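Local structure of R.Ecl18kI (Enterobacter cloacae, 2GB7) at residues L35-K40 and I53-K58; G136-V141 and L161-V166; N175-S180 and Q253-L258. The protein recognises the double-stranded DNA sequence 5'-CCNGG-3' and cleaves it before the first C, as a type II restriction endonuclease. The protein carries 1 engineered substitution. One frame throughout, in Å; residues are numbered along the deposited sequence.

Contact 1. Residues L35-K40 and I53-K58; sequences LGYDQK and IIAMRK. With nucleotides of chain B.
Tyr-37 and Met-56 carry this contact, with Leu-35 and Ala-55 on its flanks. The side chains of Tyr-37 and Met-56 run antiparallel alongside each other. Met-56 SD lies by one side of the tyrosine ring, 3.7 Å from Tyr-37 CD2 and about as far from CE2. Seen from the ring centroid, 4.8 Å away, the sulfur is 67° off the ring normal. This is an oblique Met-aromatic contact. The methionine is bent at chi2 (-70°), which places SD, and again at chi3. The phenol oxygen reaches the preceding residue, Ala-55. Tyr-37 OH sits 3.4 Å from Ala-55 CB, a polar atom against a methyl group. Leu-35 also runs opposite to Met-56. Its CD1 is 4.1 Å from Met-56 SD and equally far from Ala-55 O. That carbonyl is hydrogen-bonded to Asn-59 ND2, one turn further on.

Gly-36 takes positive phi and ends helix 24-34 in a Schellman motif. The chain then enters a short 3-10 turn that starts at Tyr-37. The tyrosine ring meets Tyr-52 edge-to-face and touches Phe-32 and Phe-45. Met-56 also packs on Val-28 and Ile-127.

Arg-57, the next residue, faces the DNA. Thymidine DT5 of chain B covers one face of its guanidinium, with the two planes nearly parallel. DT5 C4 stands 3.8 Å above the guanidinium plane of Arg-57, over its centre, and the thymine methyl C7 is 3.7 Å from Arg-57 NH1. The placement is consistent with a seat for an extruded base, since nucleotide flipping is a feature of this complex. The whole is a helix-end loop packed on the long helix 49-77, whose residue Arg-57 lines the DNA site.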
loop_
_atom_site.group_PDB
_atom_site.type_symbol
_atom_site.label_atom_id
_atom_site.label_comp_id
_atom_site.label_asym_id
_atom_site.label_seq_id
_atom_site.Cartn_x
_atom_site.Cartn_y
_atom_site.Cartn_z
ATOM N N LEU F 35 -2.078 -8.443 30.327
ATOM C CA LEU F 35 -0.876 -7.787 30.831
ATOM C C LEU F 35 -1.116 -6.845 32.018
ATOM O O LEU F 35 -0.169 -6.220 32.516
ATOM C CB LEU F 35 -0.170 -7.052 29.690
ATOM C CG LEU F 35 0.374 -7.905 28.534
ATOM C CD1 LEU F 35 0.850 -6.984 27.411
ATOM C CD2 LEU F 35 1.496 -8.856 28.965
ATOM N N GLY F 36 -2.376 -6.728 32.445
ATOM C CA GLY F 36 -2.760 -5.933 33.624
ATOM C C GLY F 36 -2.975 -4.452 33.375
ATOM O O GLY F 36 -3.185 -3.694 34.327
ATOM N N TYR F 37 -2.977 -4.041 32.107
ATOM C CA TYR F 37 -3.084 -2.606 31.807
ATOM C C TYR F 37 -4.431 -2.035 32.158
ATOM O O TYR F 37 -4.573 -0.818 32.306
ATOM C CB TYR F 37 -2.763 -2.316 30.335
ATOM C CG TYR F 37 -1.321 -2.567 30.014
ATOM C CD1 TYR F 37 -0.321 -1.882 30.691
ATOM C CD2 TYR F 37 -0.953 -3.454 29.001
ATOM C CE1 TYR F 37 1.013 -2.110 30.407
ATOM C CE2 TYR F 37 0.376 -3.654 28.691
ATOM C CZ TYR F 37 1.349 -2.989 29.402
ATOM O OH TYR F 37 2.673 -3.206 29.111
ATOM N N ASP F 38 -5.419 -2.915 32.281
ATOM C CA ASP F 38 -6.763 -2.508 32.642
ATOM C C ASP F 38 -6.875 -2.093 34.103
ATOM O O ASP F 38 -7.951 -1.734 34.551
ATOM C CB ASP F 38 -7.793 -3.587 32.294
ATOM C CG ASP F 38 -7.607 -4.885 33.098
ATOM O OD1 ASP F 38 -6.469 -5.259 33.458
ATOM O OD2 ASP F 38 -8.640 -5.525 33.369
ATOM N N GLN F 39 -5.772 -2.185 34.842
ATOM C CA GLN F 39 -5.779 -1.777 36.242
ATOM C C GLN F 39 -4.862 -0.596 36.544
ATOM O O GLN F 39 -4.796 -0.117 37.684
ATOM C CB GLN F 39 -5.470 -2.975 37.142
ATOM C CG GLN F 39 -6.658 -3.938 37.290
ATOM C CD GLN F 39 -7.965 -3.200 37.637
ATOM O OE1 GLN F 39 -8.930 -3.226 36.866
ATOM N NE2 GLN F 39 -7.987 -2.536 38.786
ATOM N N LYS F 40 -4.177 -0.118 35.512
ATOM C CA LYS F 40 -3.241 1.001 35.641
ATOM C C LYS F 40 -3.977 2.312 35.599
ATOM O O LYS F 40 -4.972 2.458 34.878
ATOM C CB LYS F 40 -2.210 0.970 34.505
ATOM C CG LYS F 40 -1.321 -0.309 34.495
ATOM C CD LYS F 40 -0.415 -0.300 35.729
ATOM C CE LYS F 40 0.738 -1.260 35.594
ATOM N NZ LYS F 40 1.552 -0.888 34.409
ATOM N N ILE F 53 3.122 0.545 24.245
ATOM C CA ILE F 53 2.912 0.194 22.838
ATOM C C ILE F 53 3.761 -1.003 22.406
ATOM O O ILE F 53 3.247 -1.951 21.809
ATOM C CB ILE F 53 3.204 1.410 21.940
ATOM C CG1 ILE F 53 2.114 2.456 22.139
ATOM C CG2 ILE F 53 3.304 0.991 20.460
ATOM C CD1 ILE F 53 2.488 3.857 21.627
ATOM N N ILE F 54 5.044 -0.987 22.748
ATOM C CA ILE F 54 5.950 -2.080 22.367
ATOM C C ILE F 54 5.561 -3.397 23.047
ATOM O O ILE F 54 5.566 -4.447 22.391
ATOM C CB ILE F 54 7.440 -1.724 22.672
ATOM C CG1 ILE F 54 7.892 -0.511 21.844
ATOM C CG2 ILE F 54 8.409 -2.933 22.423
ATOM C CD1 ILE F 54 7.940 -0.775 20.342
ATOM N N ALA F 55 5.214 -3.333 24.334
ATOM C CA ALA F 55 4.801 -4.536 25.074
ATOM C C ALA F 55 3.513 -5.085 24.477
ATOM O O ALA F 55 3.392 -6.290 24.282
ATOM C CB ALA F 55 4.632 -4.235 26.570
ATOM N N MET F 56 2.572 -4.205 24.134
ATOM C CA MET F 56 1.337 -4.669 23.490
ATOM C C MET F 56 1.607 -5.387 22.167
ATOM O O MET F 56 1.074 -6.495 21.907
ATOM C CB MET F 56 0.344 -3.513 23.325
ATOM C CG MET F 56 -0.281 -3.029 24.646
ATOM S SD MET F 56 -1.436 -4.206 25.383
ATOM C CE MET F 56 -2.688 -4.356 24.086
ATOM N N ARG F 57 2.418 -4.753 21.322
ATOM C CA ARG F 57 2.785 -5.299 20.012
ATOM C C ARG F 57 3.423 -6.669 20.161
ATOM O O ARG F 57 2.990 -7.623 19.528
ATOM C CB ARG F 57 3.754 -4.363 19.315
ATOM C CG ARG F 57 3.099 -3.105 18.738
ATOM C CD ARG F 57 2.737 -3.377 17.301
ATOM N NE ARG F 57 3.929 -3.606 16.474
ATOM C CZ ARG F 57 3.929 -3.742 15.150
ATOM N NH1 ARG F 57 2.799 -3.728 14.456
ATOM N NH2 ARG F 57 5.077 -3.903 14.517
ATOM N N LYS F 58 4.424 -6.773 21.033
ATOM C CA LYS F 58 5.130 -8.052 21.252
ATOM C C LYS F 58 4.207 -9.159 21.707
ATOM O O LYS F 58 4.291 -10.295 21.217
ATOM C CB LYS F 58 6.210 -7.866 22.323
ATOM C CG LYS F 58 7.502 -7.259 21.796
ATOM C CD LYS F 58 8.446 -6.885 22.924
ATOM C CE LYS F 58 8.620 -8.035 23.908
ATOM N NZ LYS F 58 9.001 -7.478 25.239
ATOM P P DT B 5 3.533 -3.679 7.799
ATOM O OP1 DT B 5 3.943 -2.413 8.451
ATOM O OP2 DT B 5 4.571 -4.594 7.260
ATOM O "O5'" DT B 5 2.620 -4.488 8.826
ATOM C "C5'" DT B 5 2.142 -5.803 8.525
ATOM C "C4'" DT B 5 3.226 -6.820 8.798
ATOM O "O4'" DT B 5 3.738 -6.675 10.147
ATOM C "C3'" DT B 5 2.829 -8.293 8.647
ATOM O "O3'" DT B 5 3.868 -8.973 7.935
ATOM C "C2'" DT B 5 2.807 -8.795 10.084
ATOM C "C1'" DT B 5 3.926 -7.968 10.687
ATOM N N1 DT B 5 3.978 -7.853 12.158
ATOM C C2 DT B 5 5.211 -8.002 12.755
ATOM O O2 DT B 5 6.227 -8.254 12.127
ATOM N N3 DT B 5 5.208 -7.853 14.117
ATOM C C4 DT B 5 4.119 -7.586 14.925
ATOM O O4 DT B 5 4.273 -7.465 16.137
ATOM C C5 DT B 5 2.854 -7.462 14.233
ATOM C C7 DT B 5 1.615 -7.191 15.025
ATOM C C6 DT B 5 2.849 -7.599 12.900
#

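Contact 2. Residues G136-V141 and L161-V166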
loop_
_atom_site.group_PDB
_atom_site.type_symbol
_atom_site.label_atom_id
_atom_site.label_comp_id
_atom_site.label_asym_id
_atom_site.label_seq_id
_atom_site.Cartn_x
_atom_site.Cartn_y
_atom_site.Cartn_z
ATOM N N GLY F 136 -7.224 8.403 30.219
ATOM C CA GLY F 136 -8.482 9.067 30.566
ATOM C C GLY F 136 -8.830 10.237 29.662
ATOM O O GLY F 136 -9.620 11.120 30.045
ATOM N N ILE F 137 -8.189 10.270 28.501
ATOM C CA ILE F 137 -8.341 11.395 27.583
ATOM C C ILE F 137 -9.579 11.117 26.736
ATOM O O ILE F 137 -9.719 10.030 26.233
ATOM C CB ILE F 137 -7.063 11.572 26.743
ATOM C CG1 ILE F 137 -5.902 11.995 27.656
ATOM C CG2 ILE F 137 -7.254 12.612 25.615
ATOM C CD1 ILE F 137 -4.527 11.980 26.998
ATOM N N PRO F 138 -10.484 12.120 26.599
ATOM C CA PRO F 138 -11.696 11.909 25.783
ATOM C C PRO F 138 -11.357 11.841 24.322
ATOM O O PRO F 138 -10.767 12.777 23.803
ATOM C CB PRO F 138 -12.523 13.167 26.049
ATOM C CG PRO F 138 -11.525 14.230 26.468
ATOM C CD PRO F 138 -10.417 13.461 27.190
ATOM N N VAL F 139 -11.729 10.731 23.687
ATOM C CA VAL F 139 -11.584 10.560 22.252
ATOM C C VAL F 139 -12.801 9.867 21.669
ATOM O O VAL F 139 -13.461 9.024 22.318
ATOM C CB VAL F 139 -10.326 9.760 21.840
ATOM C CG1 VAL F 139 -9.050 10.490 22.248
ATOM C CG2 VAL F 139 -10.377 8.300 22.416
ATOM N N ASP F 140 -13.112 10.263 20.447
ATOM C CA ASP F 140 -13.986 9.488 19.610
ATOM C C ASP F 140 -13.125 8.674 18.683
ATOM O O ASP F 140 -12.091 9.140 18.191
ATOM C CB ASP F 140 -14.937 10.365 18.797
ATOM C CG ASP F 140 -16.101 10.891 19.624
ATOM O OD1 ASP F 140 -16.215 10.532 20.819
ATOM O OD2 ASP F 140 -16.897 11.705 19.097
ATOM N N VAL F 141 -13.575 7.452 18.442
ATOM C CA VAL F 141 -12.872 6.524 17.601
ATOM C C VAL F 141 -13.655 6.456 16.291
ATOM O O VAL F 141 -14.794 5.994 16.259
ATOM C CB VAL F 141 -12.812 5.136 18.258
ATOM C CG1 VAL F 141 -12.059 4.130 17.367
ATOM C CG2 VAL F 141 -12.193 5.246 19.647
ATOM N N LEU F 161 -8.331 8.801 15.765
ATOM C CA LEU F 161 -8.823 9.328 17.045
ATOM C C LEU F 161 -8.999 10.822 16.983
ATOM O O LEU F 161 -8.170 11.521 16.418
ATOM C CB LEU F 161 -7.824 9.029 18.145
ATOM C CG LEU F 161 -7.507 7.547 18.331
ATOM C CD1 LEU F 161 -6.293 7.332 19.180
ATOM C CD2 LEU F 161 -8.726 6.773 18.854
ATOM N N VAL F 162 -10.095 11.288 17.568
ATOM C CA VAL F 162 -10.427 12.698 17.590
ATOM C C VAL F 162 -10.660 13.108 19.048
ATOM O O VAL F 162 -11.574 12.601 19.697
ATOM C CB VAL F 162 -11.724 12.962 16.830
ATOM C CG1 VAL F 162 -12.070 14.459 16.852
ATOM C CG2 VAL F 162 -11.661 12.415 15.364
ATOM N N MET F 163 -9.840 14.016 19.548
ATOM C CA MET F 163 -9.929 14.478 20.939
ATOM C C MET F 163 -10.497 15.896 20.880
ATOM O O MET F 163 -9.895 16.771 20.251
ATOM C CB MET F 163 -8.513 14.499 21.529
ATOM C CG MET F 163 -8.371 14.609 23.035
ATOM S SD MET F 163 -9.049 16.148 23.723
ATOM C CE MET F 163 -7.961 17.359 23.003
ATOM N N PRO F 164 -11.598 16.169 21.608
ATOM C CA PRO F 164 -12.343 15.287 22.517
ATOM C C PRO F 164 -13.457 14.499 21.878
ATOM O O PRO F 164 -14.022 13.578 22.500
ATOM C CB PRO F 164 -12.905 16.279 23.541
ATOM C CG PRO F 164 -13.281 17.495 22.652
ATOM C CD PRO F 164 -12.117 17.554 21.641
ATOM N N GLY F 165 -13.830 14.843 20.655
ATOM C CA GLY F 165 -14.907 14.115 20.041
ATOM C C GLY F 165 -15.220 14.739 18.714
ATOM O O GLY F 165 -14.841 15.892 18.466
ATOM N N VAL F 166 -15.920 13.979 17.871
ATOM C CA VAL F 166 -16.342 14.499 16.555
ATOM C C VAL F 166 -17.329 15.678 16.631
ATOM O O VAL F 166 -17.243 16.587 15.823
ATOM C CB VAL F 166 -16.887 13.387 15.612
ATOM C CG1 VAL F 166 -15.773 12.395 15.309
ATOM C CG2 VAL F 166 -18.084 12.663 16.224
#
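Asp-140 and Val-162 form an antiparallel hydrogen-bonded pair. Asp-140 N gives a bond of 2.9 Å to Val-162 O, and Val-162 N returns one of 3.0 Å to Asp-140 O. The next pair, Val-141 with Leu-161, is non-hydrogen-bonded. Its side chains run alongside each other in the same sense, and Val-141 CG2 is 3.9 Å from Leu-161 CD2.

The Asp-140 carboxylate also reaches the start of helix 166-171. Asp-140 OD2 accepts Val-166 N at 2.8 Å, with the donor 45° above the carboxylate plane. Gly-165, the N-cap residue, passes close to the same carboxylate, where a CB would be tight. The helix start probably stabilises the negative charge.

Before the strand, Pro-138 O receives CA-H...O contacts from Met-163 and from Pro-164, the latter at 3.2 Å from CA to O. The peptide before Pro-164 is cis. Ile-137 CG2 presses on Met-163 CG at 3.4 Å, tighter than usual, and the methionine bends at chi2 and chi3.

In the second shell, Arg-299 makes a salt bridge to Asp-140 OD1, which Gln-282 also binds. Ser-278 is hydrogen-bonded to OD2. Strand 140-141 is outermost in the sheet of this chain. Helix 102-134 packs on Val-139 and Leu-161, helix 248-259 on Ile-137 and Met-163, and helix 290-302 on Pro-138 and Val-141.

Contact 3. Residues N175-S180 and Q253-L258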
loop_
_atom_site.group_PDB
_atom_site.type_symbol
_atom_site.label_atom_id
_atom_site.label_comp_id
_atom_site.label_asym_id
_atom_site.label_seq_id
_atom_site.Cartn_x
_atom_site.Cartn_y
_atom_site.Cartn_z
ATOM N N ASN F 175 -8.421 23.684 19.931
ATOM C CA ASN F 175 -8.165 22.872 21.121
ATOM C C ASN F 175 -8.492 21.402 20.952
ATOM O O ASN F 175 -8.701 20.712 21.941
ATOM C CB ASN F 175 -8.856 23.443 22.370
ATOM C CG ASN F 175 -8.261 24.782 22.797
ATOM O OD1 ASN F 175 -7.054 24.983 22.697
ATOM N ND2 ASN F 175 -9.102 25.708 23.267
ATOM N N THR F 176 -8.512 20.936 19.695
ATOM C CA THR F 176 -8.672 19.513 19.429
ATOM C C THR F 176 -7.338 18.862 19.032
ATOM O O THR F 176 -6.307 19.542 18.760
ATOM C CB THR F 176 -9.736 19.223 18.338
ATOM O OG1 THR F 176 -9.273 19.758 17.095
ATOM C CG2 THR F 176 -11.122 19.853 18.691
ATOM N N MET F 177 -7.351 17.537 19.003
ATOM C CA MET F 177 -6.160 16.811 18.535
ATOM C C MET F 177 -6.648 15.674 17.662
ATOM O O MET F 177 -7.629 15.008 18.009
ATOM C CB MET F 177 -5.336 16.246 19.704
ATOM C CG MET F 177 -4.189 15.408 19.187
ATOM S SD MET F 177 -3.138 14.805 20.525
ATOM C CE MET F 177 -2.724 16.344 21.198
ATOM N N LEU F 178 -5.993 15.478 16.512
ATOM C CA LEU F 178 -6.295 14.376 15.619
ATOM C C LEU F 178 -5.081 13.506 15.484
ATOM O O LEU F 178 -3.974 14.009 15.322
ATOM C CB LEU F 178 -6.644 14.881 14.209
ATOM C CG LEU F 178 -7.831 15.849 14.125
ATOM C CD1 LEU F 178 -8.022 16.256 12.686
ATOM C CD2 LEU F 178 -9.087 15.228 14.688
ATOM N N ILE F 179 -5.320 12.209 15.536
ATOM C CA ILE F 179 -4.252 11.214 15.432
ATOM C C ILE F 179 -4.538 10.202 14.336
ATOM O O ILE F 179 -5.622 9.601 14.313
ATOM C CB ILE F 179 -4.059 10.464 16.767
ATOM C CG1 ILE F 179 -3.815 11.459 17.911
ATOM C CG2 ILE F 179 -2.918 9.424 16.643
ATOM C CD1 ILE F 179 -3.989 10.841 19.317
ATOM N N SER F 180 -3.562 10.038 13.447
ATOM C CA SER F 180 -3.550 8.962 12.418
ATOM C C SER F 180 -2.426 7.987 12.768
ATOM O O SER F 180 -1.534 8.329 13.566
ATOM C CB SER F 180 -3.263 9.557 11.029
ATOM O OG SER F 180 -3.234 8.512 10.039
ATOM N N GLN F 253 1.510 14.122 26.424
ATOM C CA GLN F 253 1.577 15.335 27.224
ATOM C C GLN F 253 0.727 16.426 26.568
ATOM O O GLN F 253 -0.062 17.101 27.237
ATOM C CB GLN F 253 3.015 15.780 27.357
ATOM C CG GLN F 253 3.148 16.946 28.307
ATOM C CD GLN F 253 2.640 16.619 29.725
ATOM O OE1 GLN F 253 2.871 15.524 30.251
ATOM N NE2 GLN F 253 1.958 17.588 30.349
ATOM N N SER F 254 0.862 16.568 25.252
ATOM C CA SER F 254 0.062 17.559 24.519
ATOM C C SER F 254 -1.430 17.222 24.603
ATOM O O SER F 254 -2.259 18.104 24.834
ATOM C CB SER F 254 0.534 17.606 23.062
ATOM O OG SER F 254 1.850 18.146 23.041
ATOM N N ALA F 255 -1.772 15.937 24.486
ATOM C CA ALA F 255 -3.184 15.544 24.534
ATOM C C ALA F 255 -3.770 15.833 25.890
ATOM O O ALA F 255 -4.895 16.313 26.003
ATOM C CB ALA F 255 -3.357 14.047 24.194
ATOM N N MET F 256 -2.980 15.577 26.926
ATOM C CA MET F 256 -3.446 15.748 28.287
ATOM C C MET F 256 -3.657 17.228 28.538
ATOM O O MET F 256 -4.683 17.626 29.105
ATOM C CB MET F 256 -2.428 15.186 29.266
ATOM C CG MET F 256 -2.908 15.210 30.702
ATOM S SD MET F 256 -4.439 14.301 30.993
ATOM C CE MET F 256 -4.903 14.952 32.608
ATOM N N GLU F 257 -2.728 18.048 28.056
ATOM C CA GLU F 257 -2.863 19.502 28.263
ATOM C C GLU F 257 -4.092 20.047 27.560
ATOM O O GLU F 257 -4.805 20.865 28.147
ATOM C CB GLU F 257 -1.617 20.263 27.819
ATOM C CG GLU F 257 -0.404 19.932 28.645
ATOM C CD GLU F 257 0.908 20.359 27.996
ATOM O OE1 GLU F 257 0.927 20.688 26.779
ATOM O OE2 GLU F 257 1.926 20.350 28.719
ATOM N N LEU F 258 -4.350 19.593 26.328
ATOM C CA LEU F 258 -5.537 20.057 25.588
ATOM C C LEU F 258 -6.812 19.519 26.213
ATOM O O LEU F 258 -7.808 20.228 26.284
ATOM C CB LEU F 258 -5.488 19.656 24.107
ATOM C CG LEU F 258 -4.505 20.417 23.230
ATOM C CD1 LEU F 258 -4.329 19.703 21.892
ATOM C CD2 LEU F 258 -4.911 21.883 23.017
#
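Helix-on-sheet packing of the PD-(D/E)XK nuclease core brings Met-177 and Leu-258 together. Strand 177-181 belongs to the mixed sheet, and helix 248-259 packs against it. The strand and helix segments run roughly antiparallel, with their axes 10.1 Å apart and 148° between their directions.

Met-177 is the strand residue that reaches the helix. It leaves the sheet extended, with CG anti to the backbone N (chi1 175°), and bends only at chi3 (-58°). Its end lies against the helix backbone. Met-177 CE is 3.4 Å from Ala-255 N, and it is 3.5 Å from Ala-255 CA, tighter than usual for two carbons. Met-177 SD lies 3.8 Å from Ala-255 CB, so the small alanine lets the thioether come in close. Ser-254 CB touches the same methyl.

Leu-258, one turn along the helix from Ser-254, approaches the start of the strand. Its two methyls divide the work. CD1 meets Met-177 CE and the carbonyl of Thr-176, while CD2 lies by Asn-175. The side chains of Asn-175 and Leu-258 pass at a slant. Asn-175 has left-handed backbone angles at the turn into the strand, and its O is hydrogen-bonded to Trp-262 NE1. Thr-176 turns its side chain from the helix, and its OG1 is bonded to Lys-173 O.

Tyr-205, on neighbouring strand 204-207, also touches Met-177. On the helix, Gln-253 NE2 donates a bond of 3.2 Å to Glu-257 OE2. Beside the turn, Leu-258 CD2 comes to 3.8 Å from Asn-175 OD1.

The three contacts follow one another along the chain without overlapping. Contacts 2 and 3 are neighbours, with centres 9 Å apart. Both reach the same mixed sheet, where strands 161-163 and 177-181 lie side by side. Met-163 N probably bonds to Met-177 O at 2.9 Å, and Met-163 CE packs on Leu-258 CB. Met-163 thus touches both the next strand and helix 248-259. Contact 1 lies apart, its centre about 20 Å from that of contact 2 and 21 Å from that of contact 3. Helix 102-134 bridges the gap: it packs on Met-56 in contact 1 and on Val-139 and Leu-161 in contact 2. The helical part bearing Arg-57 is so tied to the nuclease sheet.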